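Local coordinates for aspartokinase (Synechocystis, PDB 3L76), which binds lysine and threonine at its ACT domains and probably phosphorylates the beta-carboxyl group of aspartate with ATP, the first step toward both, at residues A271-L276 and I314-V319; S286-D291 and A328-I333; I355-I360 and K395-I400. One frame throughout, in Å; residues are numbered along the deposited sequence.

Contact 1 (A271-L276 and I314-V319)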
ATOM      1  N   ALA A 271      41.912   9.386  37.343  1.00 36.69           N
ATOM      2  CA  ALA A 271      42.306   8.987  38.696  1.00 38.71           C
ATOM      3  C   ALA A 271      41.128   9.206  39.646  1.00 37.64           C
ATOM      4  O   ALA A 271      40.416  10.211  39.557  1.00 39.70           O
ATOM      5  CB  ALA A 271      43.534   9.767  39.169  1.00 35.06           C
ATOM      6  N   LYS A 272      40.924   8.257  40.549  1.00 26.54           N
ATOM      7  CA  LYS A 272      39.776   8.294  41.446  1.00 33.18           C
ATOM      8  C   LYS A 272      40.093   8.903  42.823  1.00 53.37           C
ATOM      9  O   LYS A 272      41.099   8.569  43.474  1.00 39.66           O
ATOM     10  CB  LYS A 272      39.186   6.884  41.618  1.00 25.21           C
ATOM     11  CG  LYS A 272      37.941   6.828  42.503  1.00 29.77           C
ATOM     12  CD  LYS A 272      37.637   5.419  42.968  1.00 22.71           C
ATOM     13  CE  LYS A 272      38.650   4.938  43.987  1.00 34.58           C
ATOM     14  NZ  LYS A 272      38.311   3.599  44.570  1.00 31.62           N
ATOM     15  N   VAL A 273      39.227   9.816  43.245  1.00 31.98           N
ATOM     16  CA  VAL A 273      39.121  10.182  44.636  1.00 40.56           C
ATOM     17  C   VAL A 273      37.748   9.741  45.154  1.00 44.32           C
ATOM     18  O   VAL A 273      36.728  10.010  44.537  1.00 47.42           O
ATOM     19  CB  VAL A 273      39.270  11.696  44.855  1.00 48.29           C
ATOM     20  CG1 VAL A 273      39.201  11.997  46.319  1.00 40.36           C
ATOM     21  CG2 VAL A 273      40.584  12.212  44.267  1.00 33.90           C
ATOM     22  N   ALA A 274      37.720   9.055  46.288  1.00 49.98           N
ATOM     23  CA  ALA A 274      36.451   8.704  46.909  1.00 31.89           C
ATOM     24  C   ALA A 274      36.424   9.157  48.372  1.00 40.49           C
ATOM     25  O   ALA A 274      37.410   9.008  49.105  1.00 45.42           O
ATOM     26  CB  ALA A 274      36.196   7.189  46.796  1.00 27.93           C
ATOM     27  N   LEU A 275      35.303   9.748  48.768  1.00 31.07           N
ATOM     28  CA  LEU A 275      34.992   9.994  50.170  1.00 33.49           C
ATOM     29  C   LEU A 275      34.061   8.900  50.666  1.00 32.63           C
ATOM     30  O   LEU A 275      32.936   8.788  50.200  1.00 43.64           O
ATOM     31  CB  LEU A 275      34.298  11.338  50.331  1.00 34.04           C
ATOM     32  CG  LEU A 275      35.081  12.364  51.145  1.00 52.38           C
ATOM     33  CD1 LEU A 275      34.223  13.588  51.380  1.00 46.10           C
ATOM     34  CD2 LEU A 275      35.550  11.756  52.471  1.00 41.53           C
ATOM     35  N   LEU A 276      34.541   8.095  51.607  1.00 31.26           N
ATOM     36  CA  LEU A 276      33.785   6.960  52.127  1.00 34.86           C
ATOM     37  C   LEU A 276      33.003   7.307  53.389  1.00 42.78           C
ATOM     38  O   LEU A 276      33.458   8.105  54.211  1.00 41.98           O
ATOM     39  CB  LEU A 276      34.748   5.823  52.459  1.00 32.52           C
ATOM     40  CG  LEU A 276      35.665   5.336  51.349  1.00 40.17           C
ATOM     41  CD1 LEU A 276      36.664   4.355  51.915  1.00 20.14           C
ATOM     42  CD2 LEU A 276      34.851   4.715  50.211  1.00 26.69           C
ATOM     43  N   ILE A 314      30.974   8.891  48.108  1.00 26.88           N
ATOM     44  CA  ILE A 314      30.968   9.724  46.921  1.00 26.15           C
ATOM     45  C   ILE A 314      32.287   9.553  46.158  1.00 43.51           C
ATOM     46  O   ILE A 314      33.367   9.733  46.721  1.00 37.63           O
ATOM     47  CB  ILE A 314      30.738  11.183  47.250  1.00 28.36           C
ATOM     48  CG1 ILE A 314      29.406  11.351  47.987  1.00 45.52           C
ATOM     49  CG2 ILE A 314      30.764  12.011  45.974  1.00 35.17           C
ATOM     50  CD1 ILE A 314      29.063  12.785  48.356  1.00 44.63           C
ATOM     51  N   ALA A 315      32.197   9.179  44.885  1.00 36.75           N
ATOM     52  CA  ALA A 315      33.393   8.962  44.087  1.00 30.86           C
ATOM     53  C   ALA A 315      33.387   9.888  42.903  1.00 29.02           C
ATOM     54  O   ALA A 315      32.338  10.208  42.370  1.00 43.29           O
ATOM     55  CB  ALA A 315      33.508   7.520  43.643  1.00 15.70           C
ATOM     56  N   PHE A 316      34.568  10.359  42.533  1.00 31.98           N
ATOM     57  CA  PHE A 316      34.717  11.168  41.333  1.00 38.62           C
ATOM     58  C   PHE A 316      36.069  10.907  40.691  1.00 37.00           C
ATOM     59  O   PHE A 316      36.956  10.326  41.312  1.00 21.22           O
ATOM     60  CB  PHE A 316      34.490  12.654  41.613  1.00 37.54           C
ATOM     61  CG  PHE A 316      35.450  13.250  42.597  1.00 35.72           C
ATOM     62  CD1 PHE A 316      36.624  13.824  42.175  1.00 38.06           C
ATOM     63  CD2 PHE A 316      35.160  13.257  43.949  1.00 53.08           C
ATOM     64  CE1 PHE A 316      37.504  14.393  43.087  1.00 43.56           C
ATOM     65  CE2 PHE A 316      36.041  13.816  44.861  1.00 49.22           C
ATOM     66  CZ  PHE A 316      37.209  14.382  44.425  1.00 47.83           C
ATOM     67  N   THR A 317      36.210  11.275  39.424  1.00 30.26           N
ATOM     68  CA  THR A 317      37.506  11.160  38.781  1.00 23.24           C
ATOM     69  C   THR A 317      37.986  12.496  38.295  1.00 35.85           C
ATOM     70  O   THR A 317      37.225  13.438  38.106  1.00 38.71           O
ATOM     71  CB  THR A 317      37.526  10.166  37.590  1.00 30.52           C
ATOM     72  OG1 THR A 317      36.730  10.676  36.505  1.00 28.79           O
ATOM     73  CG2 THR A 317      37.040   8.793  38.038  1.00 34.97           C
ATOM     74  N   VAL A 318      39.270  12.526  38.018  1.00 31.63           N
ATOM     75  CA  VAL A 318      39.969  13.741  37.764  1.00 36.69           C
ATOM     76  C   VAL A 318      41.136  13.317  36.859  1.00 42.80           C
ATOM     77  O   VAL A 318      41.482  12.131  36.790  1.00 36.03           O
ATOM     78  CB  VAL A 318      40.395  14.263  39.161  1.00 39.87           C
ATOM     79  CG1 VAL A 318      41.897  14.351  39.369  1.00 40.02           C
ATOM     80  CG2 VAL A 318      39.502  15.409  39.686  1.00 21.09           C
ATOM     81  N   VAL A 319      41.696  14.264  36.121  1.00 25.44           N
ATOM     82  CA  VAL A 319      42.884  14.005  35.319  1.00 35.26           C
ATOM     83  C   VAL A 319      44.047  13.605  36.241  1.00 42.35           C
ATOM     84  O   VAL A 319      44.186  14.162  37.329  1.00 52.46           O
ATOM     85  CB  VAL A 319      43.220  15.259  34.485  1.00 49.04           C
ATOM     86  CG1 VAL A 319      44.718  15.362  34.213  1.00 75.21           C
ATOM     87  CG2 VAL A 319      42.401  15.246  33.193  1.00 27.84           C
TER
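V273 and F316 meet where the two central strands of the first ACT sheet run antiparallel, the short axes 4.7 Å apart. They form a hydrogen-bonded pair: V273 N gives to F316 O at 3.0 Å, and F316 N returns the bond to V273 O with an N-H...O angle of 166°. L275 and I314 repeat the exchange, L275 N reaching I314 O at 2.8 Å. Where A271 faces V318 the two bonds are weak, both being well bent.

The side chains of V273 and F316 lie side by side on the same face. The first torsion of F316 (61°) sets CG between its own backbone N and carbonyl carbon, and the ring stands beside the valine. V273 CB sits over a ring face, 3.9 Å from the centroid, a CH-pi contact in which CZ is the nearest ring atom. V273 O also lies above the ring plane, offset toward the rim.

A274 and A315 pair on the other face, their CB atoms 4.2 Å apart, with K272 and T317 beside them. T317 turns its hydroxyl outside the pair, to Q270 OE1 and L301 N, while K272 NZ bonds Q480 OE1. Helices 284-294 and 323-333 pack on the face of V273, L275, I314 and F316, and the I314 side chain comes within about 4 Å of a bound threonine. This is the strand 1 to strand 3 pairing of the βαββαβ ACT fold.

Contact 2 (S286-D291 and A328-I333)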
ATOM      1  N   SER A 286      26.824  18.800  48.013  1.00 39.50           N
ATOM      2  CA  SER A 286      26.946  20.230  47.773  1.00 52.18           C
ATOM      3  C   SER A 286      28.276  20.789  48.288  1.00 56.34           C
ATOM      4  O   SER A 286      29.027  21.397  47.529  1.00 56.65           O
ATOM      5  CB  SER A 286      25.789  20.977  48.420  1.00 65.56           C
ATOM      6  OG  SER A 286      25.848  22.350  48.091  1.00 67.28           O
ATOM      7  N   LYS A 287      28.578  20.563  49.566  1.00 58.61           N
ATOM      8  CA  LYS A 287      29.801  21.104  50.164  1.00 67.60           C
ATOM      9  C   LYS A 287      31.079  20.548  49.549  1.00 58.47           C
ATOM     10  O   LYS A 287      31.990  21.303  49.231  1.00 52.82           O
ATOM     11  CB  LYS A 287      29.844  20.924  51.688  1.00 61.44           C
ATOM     12  CG  LYS A 287      31.146  21.454  52.281  1.00 79.54           C
ATOM     13  CD  LYS A 287      31.032  21.802  53.749  1.00 98.13           C
ATOM     14  CE  LYS A 287      31.980  22.947  54.119  1.00111.35           C
ATOM     15  NZ  LYS A 287      31.601  24.249  53.480  1.00103.37           N
ATOM     16  N   LEU A 288      31.146  19.232  49.401  1.00 45.78           N
ATOM     17  CA  LEU A 288      32.282  18.586  48.749  1.00 41.34           C
ATOM     18  C   LEU A 288      32.676  19.293  47.452  1.00 57.78           C
ATOM     19  O   LEU A 288      33.798  19.782  47.295  1.00 54.63           O
ATOM     20  CB  LEU A 288      31.948  17.132  48.420  1.00 47.44           C
ATOM     21  CG  LEU A 288      33.062  16.082  48.505  1.00 51.76           C
ATOM     22  CD1 LEU A 288      32.718  14.861  47.632  1.00 31.61           C
ATOM     23  CD2 LEU A 288      34.416  16.638  48.135  1.00 46.03           C
ATOM     24  N   PHE A 289      31.747  19.341  46.511  1.00 33.47           N
ATOM     25  CA  PHE A 289      32.098  19.771  45.176  1.00 54.42           C
ATOM     26  C   PHE A 289      32.214  21.284  45.090  1.00 53.12           C
ATOM     27  O   PHE A 289      32.956  21.806  44.264  1.00 48.50           O
ATOM     28  CB  PHE A 289      31.127  19.188  44.133  1.00 52.86           C
ATOM     29  CG  PHE A 289      31.183  17.682  44.042  1.00 35.05           C
ATOM     30  CD1 PHE A 289      32.226  17.049  43.375  1.00 31.05           C
ATOM     31  CD2 PHE A 289      30.209  16.901  44.639  1.00 44.72           C
ATOM     32  CE1 PHE A 289      32.289  15.663  43.295  1.00 33.72           C
ATOM     33  CE2 PHE A 289      30.262  15.510  44.566  1.00 34.63           C
ATOM     34  CZ  PHE A 289      31.304  14.891  43.894  1.00 31.37           C
ATOM     35  N   ARG A 290      31.496  21.990  45.954  1.00 53.77           N
ATOM     36  CA  ARG A 290      31.664  23.433  46.018  1.00 60.59           C
ATOM     37  C   ARG A 290      33.119  23.765  46.342  1.00 67.36           C
ATOM     38  O   ARG A 290      33.758  24.518  45.612  1.00 73.08           O
ATOM     39  CB  ARG A 290      30.721  24.068  47.036  1.00 67.76           C
ATOM     40  CG  ARG A 290      29.301  24.297  46.540  1.00 79.95           C
ATOM     41  CD  ARG A 290      28.595  25.305  47.432  1.00 92.38           C
ATOM     42  NE  ARG A 290      28.778  24.981  48.845  1.00100.06           N
ATOM     43  CZ  ARG A 290      27.795  24.647  49.676  1.00 84.46           C
ATOM     44  NH1 ARG A 290      26.539  24.612  49.245  1.00 90.53           N
ATOM     45  NH2 ARG A 290      28.067  24.358  50.941  1.00 56.57           N
ATOM     46  N   ASP A 291      33.650  23.183  47.416  1.00 56.01           N
ATOM     47  CA  ASP A 291      35.023  23.467  47.816  1.00 60.40           C
ATOM     48  C   ASP A 291      36.024  23.029  46.756  1.00 69.13           C
ATOM     49  O   ASP A 291      36.940  23.777  46.425  1.00 75.76           O
ATOM     50  CB  ASP A 291      35.363  22.837  49.170  1.00 70.30           C
ATOM     51  CG  ASP A 291      34.508  23.374  50.302  1.00 81.44           C
ATOM     52  OD1 ASP A 291      33.894  24.449  50.135  1.00 81.22           O
ATOM     53  OD2 ASP A 291      34.451  22.716  51.363  1.00104.71           O
ATOM     54  N   ALA A 328      44.190  16.295  48.331  1.00 54.89           N
ATOM     55  CA  ALA A 328      44.478  17.212  49.421  1.00 64.66           C
ATOM     56  C   ALA A 328      43.249  18.038  49.797  1.00 61.81           C
ATOM     57  O   ALA A 328      42.894  18.124  50.970  1.00 68.74           O
ATOM     58  CB  ALA A 328      45.659  18.112  49.062  1.00 29.65           C
ATOM     59  N   VAL A 329      42.600  18.633  48.802  1.00 46.23           N
ATOM     60  CA  VAL A 329      41.411  19.452  49.035  1.00 45.78           C
ATOM     61  C   VAL A 329      40.301  18.637  49.676  1.00 62.45           C
ATOM     62  O   VAL A 329      39.651  19.085  50.623  1.00 50.80           O
ATOM     63  CB  VAL A 329      40.854  20.037  47.732  1.00 52.22           C
ATOM     64  CG1 VAL A 329      39.685  20.955  48.049  1.00 41.96           C
ATOM     65  CG2 VAL A 329      41.945  20.779  46.975  1.00 66.58           C
ATOM     66  N   THR A 330      40.076  17.442  49.141  1.00 58.03           N
ATOM     67  CA  THR A 330      39.085  16.533  49.692  1.00 34.21           C
ATOM     68  C   THR A 330      39.434  16.174  51.139  1.00 48.37           C
ATOM     69  O   THR A 330      38.570  16.206  52.016  1.00 48.35           O
ATOM     70  CB  THR A 330      38.925  15.257  48.816  1.00 47.90           C
ATOM     71  OG1 THR A 330      38.566  15.631  47.472  1.00 37.52           O
ATOM     72  CG2 THR A 330      37.846  14.332  49.385  1.00 30.49           C
ATOM     73  N   SER A 331      40.705  15.860  51.391  1.00 59.39           N
ATOM     74  CA  SER A 331      41.157  15.537  52.743  1.00 60.14           C
ATOM     75  C   SER A 331      40.877  16.656  53.735  1.00 61.39           C
ATOM     76  O   SER A 331      40.758  16.406  54.940  1.00 55.62           O
ATOM     77  CB  SER A 331      42.645  15.179  52.770  1.00 58.39           C
ATOM     78  OG  SER A 331      42.864  13.858  52.295  1.00 80.56           O
ATOM     79  N   ALA A 332      40.747  17.879  53.227  1.00 46.28           N
ATOM     80  CA  ALA A 332      40.570  19.034  54.100  1.00 52.99           C
ATOM     81  C   ALA A 332      39.101  19.372  54.379  1.00 48.87           C
ATOM     82  O   ALA A 332      38.758  19.849  55.456  1.00 72.48           O
ATOM     83  CB  ALA A 332      41.309  20.237  53.535  1.00 39.62           C
ATOM     84  N   ILE A 333      38.238  19.132  53.404  1.00 55.91           N
ATOM     85  CA  ILE A 333      36.805  19.314  53.604  1.00 70.84           C
ATOM     86  C   ILE A 333      36.236  18.234  54.530  1.00 80.12           C
ATOM     87  O   ILE A 333      35.373  18.504  55.368  1.00 62.30           O
ATOM     88  CB  ILE A 333      36.045  19.228  52.280  1.00 72.67           C
ATOM     89  CG1 ILE A 333      36.735  20.074  51.210  1.00 96.34           C
ATOM     90  CG2 ILE A 333      34.603  19.654  52.477  1.00 64.46           C
ATOM     91  CD1 ILE A 333      36.222  19.802  49.820  1.00 96.24           C
TER
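The helical segments that bring L288, D291 and I333 together have axes 9.9 Å apart and run in roughly opposite directions, at 140°, with L288 CA and I333 CA 6.7 Å from each other. I333 does most of the touching. Its CG1 is anti to its own carbonyl carbon (chi1 -47°); chi2, 167°, carries CD1 on to D291 CB and near the backbone oxygen of L288. The L288 side chain crosses that of I333 at about a right angle, its CD2 4.0 Å from I333 CD1.

The other branch, I333 CG2, lies 3.3 Å from D291 OD2 and 3.9 Å from CG of K287, whose chain slides past it in the opposite direction. D291 OD2 also has K287 NZ of its own helix at 3.9 Å, a long salt bridge beside the isoleucine. An alanine in place of I333 would probably open a gap between the helices, leaving L288 CD2 and the K287 methylene without their apolar mate.

On the sheet side, L288 and T330 pack on strands 271-279 and 311-318, while F289 turns to F548 of helix 543-552. Two roughly antiparallel helices lying on one face of a sheet are the α layer of the ACT domain's βαββαβ fold.

Contact 3 (I355-I360 and K395-I400)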
ATOM      1  N   ILE A 355      43.674   3.491  36.845  1.00 33.96           N
ATOM      2  CA  ILE A 355      42.399   3.149  36.254  1.00 26.60           C
ATOM      3  C   ILE A 355      42.277   3.705  34.830  1.00 34.01           C
ATOM      4  O   ILE A 355      43.038   4.587  34.413  1.00 27.61           O
ATOM      5  CB  ILE A 355      41.246   3.728  37.079  1.00 27.97           C
ATOM      6  CG1 ILE A 355      41.424   5.243  37.232  1.00 30.53           C
ATOM      7  CG2 ILE A 355      41.181   3.044  38.415  1.00 17.95           C
ATOM      8  CD1 ILE A 355      40.248   5.952  37.873  1.00 32.13           C
ATOM      9  N   ALA A 356      41.308   3.179  34.093  1.00 30.32           N
ATOM     10  CA  ALA A 356      40.923   3.747  32.813  1.00 29.65           C
ATOM     11  C   ALA A 356      39.415   3.786  32.785  1.00 39.92           C
ATOM     12  O   ALA A 356      38.745   3.011  33.479  1.00 42.01           O
ATOM     13  CB  ALA A 356      41.467   2.920  31.649  1.00 24.24           C
ATOM     14  N   LYS A 357      38.877   4.710  32.003  1.00 21.56           N
ATOM     15  CA  LYS A 357      37.447   4.730  31.738  1.00 20.34           C
ATOM     16  C   LYS A 357      37.162   4.213  30.328  1.00 36.81           C
ATOM     17  O   LYS A 357      37.757   4.681  29.348  1.00 38.41           O
ATOM     18  CB  LYS A 357      36.897   6.137  31.906  1.00 13.87           C
ATOM     19  CG  LYS A 357      35.407   6.197  31.678  1.00 35.54           C
ATOM     20  CD  LYS A 357      34.865   7.626  31.737  1.00 22.85           C
ATOM     21  CE  LYS A 357      35.569   8.534  30.735  1.00 23.29           C
ATOM     22  NZ  LYS A 357      34.833   9.808  30.607  1.00 23.65           N
ATOM     23  N   ILE A 358      36.291   3.219  30.224  1.00 25.11           N
ATOM     24  CA  ILE A 358      35.831   2.768  28.914  1.00 34.81           C
ATOM     25  C   ILE A 358      34.331   2.944  28.827  1.00 33.61           C
ATOM     26  O   ILE A 358      33.637   2.933  29.841  1.00 24.42           O
ATOM     27  CB  ILE A 358      36.197   1.310  28.609  1.00 35.20           C
ATOM     28  CG1 ILE A 358      35.574   0.385  29.648  1.00 31.05           C
ATOM     29  CG2 ILE A 358      37.697   1.137  28.583  1.00 41.76           C
ATOM     30  CD1 ILE A 358      36.015  -1.041  29.498  1.00 41.97           C
ATOM     31  N   ALA A 359      33.830   3.122  27.611  1.00 20.97           N
ATOM     32  CA  ALA A 359      32.393   3.284  27.415  1.00 29.48           C
ATOM     33  C   ALA A 359      31.927   2.738  26.086  1.00 33.72           C
ATOM     34  O   ALA A 359      32.699   2.638  25.115  1.00 38.13           O
ATOM     35  CB  ALA A 359      32.023   4.735  27.524  1.00  5.93           C
ATOM     36  N   ILE A 360      30.653   2.383  26.046  1.00 30.16           N
ATOM     37  CA  ILE A 360      29.970   2.196  24.776  1.00 26.64           C
ATOM     38  C   ILE A 360      28.969   3.325  24.675  1.00 31.51           C
ATOM     39  O   ILE A 360      28.370   3.735  25.670  1.00 24.39           O
ATOM     40  CB  ILE A 360      29.288   0.833  24.678  1.00 35.38           C
ATOM     41  CG1 ILE A 360      28.212   0.692  25.774  1.00 28.39           C
ATOM     42  CG2 ILE A 360      30.336  -0.271  24.752  1.00 22.40           C
ATOM     43  CD1 ILE A 360      27.457  -0.629  25.711  1.00 34.60           C
ATOM     44  N   LYS A 395      25.182   6.588  27.023  1.00 31.88           N
ATOM     45  CA  LYS A 395      26.463   5.964  27.370  1.00 28.24           C
ATOM     46  C   LYS A 395      26.355   5.077  28.581  1.00 26.41           C
ATOM     47  O   LYS A 395      25.719   5.438  29.579  1.00 35.20           O
ATOM     48  CB  LYS A 395      27.542   7.029  27.676  1.00 18.47           C
ATOM     49  CG  LYS A 395      28.166   7.644  26.452  1.00 51.54           C
ATOM     50  CD  LYS A 395      29.326   8.527  26.812  1.00 35.21           C
ATOM     51  CE  LYS A 395      29.786   9.318  25.603  1.00 31.56           C
ATOM     52  NZ  LYS A 395      31.051  10.052  25.883  1.00 38.58           N
ATOM     53  N   VAL A 396      26.998   3.926  28.518  1.00 17.53           N
ATOM     54  CA  VAL A 396      27.365   3.232  29.751  1.00 40.37           C
ATOM     55  C   VAL A 396      28.892   3.268  29.950  1.00 31.64           C
ATOM     56  O   VAL A 396      29.660   2.809  29.101  1.00 32.29           O
ATOM     57  CB  VAL A 396      26.732   1.812  29.880  1.00 35.51           C
ATOM     58  CG1 VAL A 396      26.447   1.226  28.536  1.00 45.49           C
ATOM     59  CG2 VAL A 396      27.615   0.889  30.721  1.00 23.81           C
ATOM     60  N   SER A 397      29.314   3.877  31.058  1.00 35.15           N
ATOM     61  CA  SER A 397      30.735   4.005  31.394  1.00 11.27           C
ATOM     62  C   SER A 397      31.147   3.027  32.486  1.00 37.29           C
ATOM     63  O   SER A 397      30.385   2.753  33.415  1.00 36.24           O
ATOM     64  CB  SER A 397      31.094   5.429  31.807  1.00 30.17           C
ATOM     65  OG  SER A 397      30.674   6.392  30.853  1.00 29.30           O
ATOM     66  N   CYS A 398      32.349   2.481  32.338  1.00 23.95           N
ATOM     67  CA  CYS A 398      32.906   1.540  33.292  1.00 28.81           C
ATOM     68  C   CYS A 398      34.306   1.979  33.687  1.00 43.05           C
ATOM     69  O   CYS A 398      35.073   2.479  32.860  1.00 30.37           O
ATOM     70  CB  CYS A 398      32.971   0.137  32.697  1.00 18.16           C
ATOM     71  SG  CYS A 398      31.404  -0.720  32.580  1.00 30.80           S
ATOM     72  N   VAL A 399      34.646   1.809  34.959  1.00 27.85           N
ATOM     73  CA  VAL A 399      36.016   2.077  35.365  1.00 22.73           C
ATOM     74  C   VAL A 399      36.688   0.739  35.528  1.00 31.21           C
ATOM     75  O   VAL A 399      36.105  -0.178  36.104  1.00 29.00           O
ATOM     76  CB  VAL A 399      36.090   2.914  36.653  1.00 22.49           C
ATOM     77  CG1 VAL A 399      37.526   3.135  37.054  1.00 23.77           C
ATOM     78  CG2 VAL A 399      35.389   4.238  36.446  1.00 27.71           C
ATOM     79  N   ILE A 400      37.889   0.609  34.973  1.00 22.92           N
ATOM     80  CA  ILE A 400      38.616  -0.662  35.024  1.00 33.92           C
ATOM     81  C   ILE A 400      40.094  -0.468  35.362  1.00 35.26           C
ATOM     82  O   ILE A 400      40.643   0.634  35.273  1.00 19.02           O
ATOM     83  CB  ILE A 400      38.545  -1.437  33.684  1.00 33.96           C
ATOM     84  CG1 ILE A 400      39.064  -0.573  32.542  1.00 28.47           C
ATOM     85  CG2 ILE A 400      37.122  -1.905  33.372  1.00 17.95           C
ATOM     86  CD1 ILE A 400      39.512  -1.390  31.357  1.00 23.48           C
TER
HETATM   87  O   HOH W   1      31.668   9.489  30.973  1.00 33.44           O
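I358 and I400 both hold CG1 between their own backbone N and carbonyl carbon (chi1 60° and 56°), and their side chains cross at about a right angle, in neighbouring hydrogen-bonded pairs on the same face, two residues along the strands. Their CD1 atoms meet at 4.0 Å, while I358 CG1 also lies over CB of its direct partner C398. I360 has the same first torsion, but it runs side by side with V396, CG1 to CG1, on that face. On the other face V399 CG1 is anti to its backbone N and lies 3.8 Å from I355 CB.

The backbones themselves run antiparallel and bond in both directions at three pairs: A356 with I400, I358 with C398, I360 with V396. In the middle pair C398 N reaches I358 O at 2.8 Å, nearly straight, and the I360 pair is longer, at 3.2 Å from I360 N to V396 O.

K357 stands on the face of A359, S397 and V399, its chain bent at chi3. One water joins it to S397, donating to OG at 3.3 Å and accepting from K357 NZ at 3.2 Å. K357 NZ also forms salt bridges with D300 and E565, and K395 NZ with E265 and E565. K357 NZ and K395 NZ are 6.1 Å apart, and the shared carboxylate of E565, which lines a lysine pocket, would be expected to ease their repulsion.

This is the strand 1 to strand 3 pairing of the second ACT domain, with the V396 side chain about 5 Å from a bound lysine. Strand 263-267 lies along the other edge of 355-360, and 388-391 along that of 395-400. Helix 371-381 rests M375 on I360, V396 and C398, and helix 405-415 sets A408 against I358 and I400.

Contacts 1 and 3 are buried and pair the equivalent first and third strands of successive ACT domains; contact 2 is the partly buried meeting of the first domain's two helices. Both strand contacts rest on backbone hydrogen bonds, whereas contact 2 relies on aliphatic packing at I333, beside the D291 carboxylate and the K287 chain. Contacts 1 and 2 share a core: T330 packs on F316 and L275, and F289 on I314 and F316. Contact 1 joins contact 3 through I355, whose CD1 reaches A271 and K272, since strand 348-361 edges the first sheet before entering the second. The CH-pi contact is particular to contact 1; in contact 3 two lysines meet outside carboxylates and a water bridges K357 and S397.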